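Local atomic coordinates of putative large adhesion protein (Lap) involved in biofilm formation (PDB entry 6M8M), a protein that probably helps the bacterium adhere and form biofilms, through a calcium-binding PA14 domain that binds glucose. Residues T128-V133 with E191-G196. Residues are numbered along the deposited sequence; the frame is centred on the assembly and turned at random.
Sequences TYQFRV and ELREQG
Arg-132 with Glu-191 and Gln-130 with Arg-193 are the hydrogen-bonded pairs of an antiparallel strand pairing in the five-stranded sheet of the PA14 beta-sandwich, toward the end of the domain away from the glucose pocket, which strand 128-136 reaches at Asp-136. That strand runs here between 186-194 and 158-166. Main-chain bonds link both pairs in both directions, and Gln-195 N to Thr-128 O (2.9 Å) carries the pairing one residue past the strand end. Where the two strands end, a water accepts from Thr-128 N and donates to Glu-194 OE2. The two sheet faces differ. On one, mainly apolar, Leu-192 CD1 sits over the centre of the Phe-131 ring in a CH-pi contact, 3.8 Å from its centroid, and also meets Tyr-129 CB; Phe-202 packs edge-to-face on Phe-131, and Ile-141 of the other sheet adds to this side. The opposite face is polar. Arg-132, bent at chi3 (70°), forms a side-on salt bridge with Glu-191: NE donates to OE2 at 2.9 Å and NH2 to OE1 at 3.2 Å, both oxygens being met on the syn side but from out of the carboxylate plane (32° for NE). Gln-130, extended, has its amide fixed from two sides: NE2 donates to Gly-162 O of strand 158-166, while OE1 lies within 4° of the guanidinium plane of Arg-193 and accepts from its NE (2.9 Å) and NH2 (2.8 Å).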
loop_
_atom_site.group_PDB
_atom_site.type_symbol
_atom_site.label_atom_id
_atom_site.label_comp_id
_atom_site.label_asym_id
_atom_site.label_seq_id
_atom_site.Cartn_x
_atom_site.Cartn_y
_atom_site.Cartn_z
ATOM N N THR A 128 7.196 18.726 8.125
ATOM C CA THR A 128 7.142 17.571 9.009
ATOM C C THR A 128 5.746 16.985 8.885
ATOM O O THR A 128 4.755 17.703 9.031
ATOM C CB THR A 128 7.432 17.985 10.451
ATOM O OG1 THR A 128 8.702 18.659 10.484
ATOM C CG2 THR A 128 7.413 16.787 11.370
ATOM N N TYR A 129 5.681 15.703 8.556
ATOM C CA TYR A 129 4.449 15.031 8.182
ATOM C C TYR A 129 4.331 13.720 8.946
ATOM O O TYR A 129 5.259 13.278 9.621
ATOM C CB TYR A 129 4.423 14.787 6.664
ATOM C CG TYR A 129 4.542 16.066 5.857
ATOM C CD1 TYR A 129 3.422 16.820 5.559
ATOM C CD2 TYR A 129 5.777 16.525 5.415
ATOM C CE1 TYR A 129 3.527 17.998 4.839
ATOM C CE2 TYR A 129 5.883 17.705 4.693
ATOM C CZ TYR A 129 4.759 18.439 4.419
ATOM O OH TYR A 129 4.834 19.623 3.685
ATOM N N GLN A 130 3.179 13.068 8.815
ATOM C CA GLN A 130 2.901 11.864 9.582
ATOM C C GLN A 130 1.766 11.100 8.927
ATOM O O GLN A 130 0.733 11.681 8.591
ATOM C CB GLN A 130 2.516 12.248 11.009
ATOM C CG GLN A 130 2.252 11.097 11.943
ATOM C CD GLN A 130 1.906 11.592 13.330
ATOM O OE1 GLN A 130 1.177 12.565 13.476
ATOM N NE2 GLN A 130 2.440 10.945 14.349
ATOM N N PHE A 131 1.953 9.789 8.783
ATOM C CA PHE A 131 0.916 8.902 8.291
ATOM C C PHE A 131 0.162 8.255 9.449
ATOM O O PHE A 131 0.710 8.018 10.527
ATOM C CB PHE A 131 1.524 7.781 7.448
ATOM C CG PHE A 131 2.043 8.208 6.106
ATOM C CD1 PHE A 131 1.187 8.346 5.037
ATOM C CD2 PHE A 131 3.399 8.410 5.905
ATOM C CE1 PHE A 131 1.680 8.712 3.786
ATOM C CE2 PHE A 131 3.887 8.771 4.660
ATOM C CZ PHE A 131 3.028 8.914 3.601
ATOM N N ARG A 132 -1.091 7.913 9.179
ATOM C CA ARG A 132 -1.899 7.039 10.024
ATOM C C ARG A 132 -2.531 6.011 9.099
ATOM O O ARG A 132 -3.042 6.369 8.037
ATOM C CB ARG A 132 -2.947 7.807 10.821
ATOM C CG ARG A 132 -3.746 6.904 11.747
ATOM C CD ARG A 132 -4.597 7.712 12.697
ATOM N NE ARG A 132 -5.679 8.364 11.997
ATOM C CZ ARG A 132 -6.615 9.104 12.582
ATOM N NH1 ARG A 132 -6.585 9.288 13.898
ATOM N NH2 ARG A 132 -7.571 9.654 11.854
ATOM N N VAL A 133 -2.481 4.741 9.489
ATOM C CA VAL A 133 -2.857 3.642 8.600
ATOM C C VAL A 133 -3.824 2.720 9.317
ATOM O O VAL A 133 -3.553 2.299 10.444
ATOM C CB VAL A 133 -1.625 2.838 8.135
ATOM C CG1 VAL A 133 -2.046 1.707 7.195
ATOM C CG2 VAL A 133 -0.588 3.752 7.479
ATOM N N GLU A 191 -3.855 7.695 5.676
ATOM C CA GLU A 191 -4.028 9.124 5.849
ATOM C C GLU A 191 -2.673 9.782 6.056
ATOM O O GLU A 191 -1.749 9.180 6.600
ATOM C CB GLU A 191 -4.887 9.429 7.074
ATOM C CG GLU A 191 -6.307 8.936 7.032
ATOM C CD GLU A 191 -6.907 8.849 8.416
ATOM O OE1 GLU A 191 -7.848 9.625 8.704
ATOM O OE2 GLU A 191 -6.416 8.036 9.222
ATOM N N LEU A 192 -2.573 11.041 5.653
ATOM C CA LEU A 192 -1.367 11.848 5.817
ATOM C C LEU A 192 -1.767 13.195 6.391
ATOM O O LEU A 192 -2.787 13.765 5.991
ATOM C CB LEU A 192 -0.704 12.031 4.455
ATOM C CG LEU A 192 0.567 12.878 4.438
ATOM C CD1 LEU A 192 1.686 12.242 5.215
ATOM C CD2 LEU A 192 1.032 13.098 2.996
ATOM N N ARG A 193 -0.967 13.702 7.320
ATOM C CA ARG A 193 -1.131 15.066 7.792
ATOM C C ARG A 193 0.221 15.746 7.883
ATOM O O ARG A 193 1.267 15.107 8.002
ATOM C CB ARG A 193 -1.803 15.128 9.156
ATOM C CG ARG A 193 -0.986 14.588 10.294
ATOM C CD ARG A 193 -1.807 14.715 11.545
ATOM N NE ARG A 193 -1.204 14.065 12.682
ATOM C CZ ARG A 193 -1.724 14.094 13.909
ATOM N NH1 ARG A 193 -2.842 14.775 14.145
ATOM N NH2 ARG A 193 -1.127 13.458 14.890
ATOM N N GLU A 194 0.187 17.070 7.862
ATOM C CA GLU A 194 1.298 17.868 8.340
ATOM C C GLU A 194 1.184 17.967 9.851
ATOM O O GLU A 194 0.082 17.977 10.405
ATOM C CB GLU A 194 1.249 19.256 7.713
ATOM C CG GLU A 194 2.463 20.098 8.037
ATOM C CD GLU A 194 2.552 21.383 7.219
ATOM O OE1 GLU A 194 1.621 21.674 6.440
ATOM O OE2 GLU A 194 3.563 22.107 7.347
ATOM N N GLN A 195 2.324 17.988 10.529
ATOM C CA GLN A 195 2.347 18.211 11.968
ATOM C C GLN A 195 1.542 19.459 12.316
ATOM O O GLN A 195 1.707 20.517 11.702
ATOM C CB GLN A 195 3.800 18.383 12.402
ATOM C CG GLN A 195 4.020 18.610 13.891
ATOM C CD GLN A 195 5.477 18.859 14.187
ATOM O OE1 GLN A 195 6.123 18.120 14.930
ATOM N NE2 GLN A 195 6.013 19.900 13.594
ATOM N N GLY A 196 0.658 19.324 13.310
ATOM C CA GLY A 196 -0.208 20.415 13.701
ATOM C C GLY A 196 -1.437 20.559 12.847
ATOM O O GLY A 196 -2.219 21.503 13.052
HETATM O O HOH W 1 5.648 21.060 8.778
#